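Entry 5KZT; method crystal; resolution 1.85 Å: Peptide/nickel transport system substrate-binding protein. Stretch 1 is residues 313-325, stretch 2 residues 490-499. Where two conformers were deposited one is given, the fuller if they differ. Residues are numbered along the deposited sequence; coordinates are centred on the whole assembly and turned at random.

Stretch 1 (313-325) NGSKPANNLVPEG
Stretch 2 490-499: AIQPLYQRST

One glutamine side chain organises this contact: Gln-496 (chi1 m, chi2 t, chi3 63°) extends its end toward the other stretch and makes three hydrogen bonds to two of its residues. Its NE2 donates to Pro-317 O at 3.2 Å and to Glu-324 OE2 at 3.0 Å, while its OE1 accepts from Glu-324 N at 2.9 Å, so a single amide ties Pro-317 to Glu-324 across the intervening loop.

The backbone beneath is a short antiparallel bridge. Stretch 2 is strand from Ile-491 to Thr-499, with a departure from extended geometry at Leu-494 (phi -114°, psi -54°); stretch 1 contributes only Lys-316 and Pro-317 as strand. Lys-316 and Gln-496 form the hydrogen-bonded pair, CA-CA 5.4 Å, with Gln-496 N to Lys-316 O at 2.7 Å and Lys-316 N to Gln-496 O at 3.2 Å. Pro-317, which lacks an amide proton, falls in the non-hydrogen-bonded position against Tyr-495; one more backbone hydrogen bond follows, Ala-318 N to Leu-494 O, 3.1 Å.

Before the bridge, Ser-315 (chi1 m) substitutes side chain for backbone: its OG accepts Ser-498 N at 3.0 Å and donates to Asn-313 OD1 at 2.6 Å. Gly-314, phi 93° and psi -11°, makes this turn without a CB.

After the bridge, apolar contacts join the polar ones: Ala-318 CB meets Pro-493 CB at 4.0 Å, and Leu-321 CD1 (t, p) meets Ile-491 CD1 (p, t) at 3.9 Å.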

# COMPACT_ATOMS: atom_id res chain seq x y z
N ASN A 313 4.83 -18.31 -7.61
CA ASN A 313 5.06 -17.13 -8.44
C ASN A 313 6.31 -16.37 -8.04
O ASN A 313 6.45 -15.20 -8.37
CB ASN A 313 3.83 -16.20 -8.37
CG ASN A 313 3.56 -15.67 -6.98
OD1 ASN A 313 4.34 -15.88 -6.05
ND2 ASN A 313 2.44 -14.97 -6.81
N GLY A 314 7.21 -17.04 -7.32
CA GLY A 314 8.38 -16.39 -6.73
C GLY A 314 8.20 -15.91 -5.31
O GLY A 314 9.17 -15.51 -4.66
N SER A 315 6.97 -15.92 -4.79
CA SER A 315 6.73 -15.48 -3.42
C SER A 315 7.42 -16.46 -2.49
O SER A 315 7.58 -17.63 -2.82
CB SER A 315 5.23 -15.42 -3.10
OG SER A 315 4.57 -14.42 -3.86
N LYS A 316 7.86 -15.98 -1.33
CA LYS A 316 8.47 -16.87 -0.35
C LYS A 316 7.96 -16.62 1.06
O LYS A 316 7.43 -15.55 1.32
CB LYS A 316 9.99 -16.81 -0.43
CG LYS A 316 10.65 -15.48 -0.10
CD LYS A 316 12.13 -15.57 -0.51
CE LYS A 316 12.99 -14.57 0.24
NZ LYS A 316 12.92 -13.22 -0.36
N PRO A 317 8.09 -17.64 1.95
CA PRO A 317 7.65 -17.48 3.33
C PRO A 317 8.27 -16.29 4.01
O PRO A 317 9.42 -15.95 3.73
CB PRO A 317 8.11 -18.77 4.00
CG PRO A 317 8.08 -19.76 2.90
CD PRO A 317 8.62 -19.00 1.72
N ALA A 318 7.48 -15.65 4.86
CA ALA A 318 7.90 -14.50 5.64
C ALA A 318 7.84 -14.90 7.10
O ALA A 318 6.85 -15.48 7.55
CB ALA A 318 6.97 -13.33 5.39
N ASN A 319 8.91 -14.59 7.83
CA ASN A 319 8.97 -14.71 9.29
C ASN A 319 9.34 -13.37 9.93
O ASN A 319 9.87 -13.30 11.06
CB ASN A 319 9.98 -15.78 9.66
CG ASN A 319 9.62 -17.13 9.08
OD1 ASN A 319 10.32 -17.66 8.22
ND2 ASN A 319 8.52 -17.69 9.53
N ASN A 320 9.07 -12.30 9.17
CA ASN A 320 9.25 -10.92 9.56
C ASN A 320 8.16 -10.09 8.89
O ASN A 320 7.72 -10.39 7.77
CB ASN A 320 10.59 -10.38 9.08
CG ASN A 320 11.77 -11.14 9.63
OD1 ASN A 320 12.14 -12.19 9.10
ND2 ASN A 320 12.37 -10.63 10.70
N LEU A 321 7.77 -9.02 9.56
CA LEU A 321 6.92 -8.00 8.96
C LEU A 321 7.67 -7.22 7.89
O LEU A 321 7.14 -6.97 6.79
CB LEU A 321 6.42 -7.04 10.03
CG LEU A 321 5.66 -5.83 9.52
CD1 LEU A 321 4.47 -6.26 8.67
CD2 LEU A 321 5.25 -4.95 10.70
N VAL A 322 8.90 -6.82 8.22
CA VAL A 322 9.76 -6.09 7.30
C VAL A 322 10.30 -7.11 6.28
O VAL A 322 10.78 -8.16 6.67
CB VAL A 322 10.89 -5.35 8.03
CG1 VAL A 322 11.88 -4.74 7.03
CG2 VAL A 322 10.32 -4.29 8.97
N PRO A 323 10.17 -6.82 4.98
CA PRO A 323 10.61 -7.77 3.97
C PRO A 323 12.14 -7.84 3.85
O PRO A 323 12.82 -6.85 4.11
CB PRO A 323 9.96 -7.25 2.68
CG PRO A 323 9.77 -5.81 2.93
CD PRO A 323 9.43 -5.70 4.38
N GLU A 324 12.65 -9.02 3.49
CA GLU A 324 14.09 -9.20 3.25
C GLU A 324 14.48 -8.41 2.03
O GLU A 324 13.71 -8.28 1.10
CB GLU A 324 14.43 -10.64 2.99
CG GLU A 324 14.17 -11.60 4.12
CD GLU A 324 14.69 -12.97 3.79
OE1 GLU A 324 15.84 -13.28 4.18
OE2 GLU A 324 13.97 -13.70 3.07
N GLY A 325 15.70 -7.89 2.03
CA GLY A 325 16.28 -7.23 0.87
C GLY A 325 15.85 -5.79 0.65
O GLY A 325 16.11 -5.24 -0.41
N ALA A 490 0.86 -9.99 17.58
CA ALA A 490 -0.13 -9.00 17.09
C ALA A 490 -0.66 -9.39 15.71
O ALA A 490 -1.85 -9.19 15.40
CB ALA A 490 0.52 -7.62 17.01
N ILE A 491 0.26 -9.88 14.89
CA ILE A 491 -0.01 -10.36 13.51
C ILE A 491 0.86 -11.56 13.22
O ILE A 491 1.75 -11.87 14.00
CB ILE A 491 0.34 -9.29 12.46
CG1 ILE A 491 1.81 -8.89 12.55
CG2 ILE A 491 -0.56 -8.08 12.62
CD1 ILE A 491 2.29 -8.14 11.35
N GLN A 492 0.62 -12.22 12.09
CA GLN A 492 1.48 -13.32 11.64
C GLN A 492 1.87 -13.13 10.18
O GLN A 492 1.08 -13.42 9.29
CB GLN A 492 0.81 -14.70 11.85
CG GLN A 492 1.57 -15.92 11.30
CD GLN A 492 3.00 -16.08 11.83
OE1 GLN A 492 3.75 -15.12 11.93
NE2 GLN A 492 3.38 -17.32 12.17
N PRO A 493 3.11 -12.67 9.93
CA PRO A 493 3.62 -12.69 8.56
C PRO A 493 3.50 -14.08 7.92
O PRO A 493 3.81 -15.09 8.56
CB PRO A 493 5.07 -12.27 8.73
CG PRO A 493 5.01 -11.34 9.91
CD PRO A 493 4.04 -11.99 10.85
N LEU A 494 3.05 -14.12 6.67
CA LEU A 494 2.84 -15.37 5.95
C LEU A 494 3.81 -15.47 4.79
O LEU A 494 4.52 -16.46 4.69
CB LEU A 494 1.39 -15.47 5.47
CG LEU A 494 0.64 -16.69 6.00
CD1 LEU A 494 -0.85 -16.58 5.76
CD2 LEU A 494 1.21 -17.98 5.40
N TYR A 495 3.82 -14.46 3.92
CA TYR A 495 4.73 -14.43 2.77
C TYR A 495 5.20 -13.05 2.34
O TYR A 495 4.54 -12.04 2.60
CB TYR A 495 4.11 -15.17 1.58
CG TYR A 495 2.88 -14.55 0.93
CD1 TYR A 495 1.59 -14.88 1.35
CD2 TYR A 495 3.00 -13.70 -0.16
CE1 TYR A 495 0.47 -14.35 0.73
CE2 TYR A 495 1.88 -13.17 -0.79
CZ TYR A 495 0.62 -13.49 -0.34
OH TYR A 495 -0.50 -12.95 -0.97
N GLN A 496 6.34 -13.05 1.66
CA GLN A 496 6.90 -11.87 1.04
C GLN A 496 6.49 -11.97 -0.42
O GLN A 496 6.81 -12.97 -1.09
CB GLN A 496 8.42 -11.88 1.13
CG GLN A 496 8.96 -12.05 2.54
CD GLN A 496 10.47 -12.13 2.56
OE1 GLN A 496 11.14 -11.16 2.18
NE2 GLN A 496 11.02 -13.29 2.97
N ARG A 497 5.80 -10.97 -0.92
CA ARG A 497 5.10 -11.12 -2.19
C ARG A 497 5.97 -10.86 -3.41
O ARG A 497 6.68 -9.85 -3.48
CB ARG A 497 3.89 -10.19 -2.23
CG ARG A 497 2.81 -10.58 -3.22
CD ARG A 497 2.68 -9.61 -4.36
NE ARG A 497 1.96 -8.38 -4.05
CZ ARG A 497 0.63 -8.17 -4.16
NH1 ARG A 497 0.13 -6.98 -3.85
NH2 ARG A 497 -0.22 -9.13 -4.53
N SER A 498 5.92 -11.79 -4.36
CA SER A 498 6.29 -11.53 -5.75
C SER A 498 5.06 -11.79 -6.62
O SER A 498 4.13 -12.49 -6.18
CB SER A 498 7.47 -12.39 -6.20
OG SER A 498 8.69 -11.92 -5.66
N THR A 499 5.06 -11.24 -7.83
CA THR A 499 3.93 -11.34 -8.75
C THR A 499 4.46 -11.81 -10.10
O THR A 499 5.49 -11.32 -10.56
CB THR A 499 3.20 -9.99 -8.90
OG1 THR A 499 2.83 -9.49 -7.61
CG2 THR A 499 1.95 -10.14 -9.73
O HOH W 1 9.07 -12.64 -2.95
O HOH W 2 11.04 -9.48 -0.02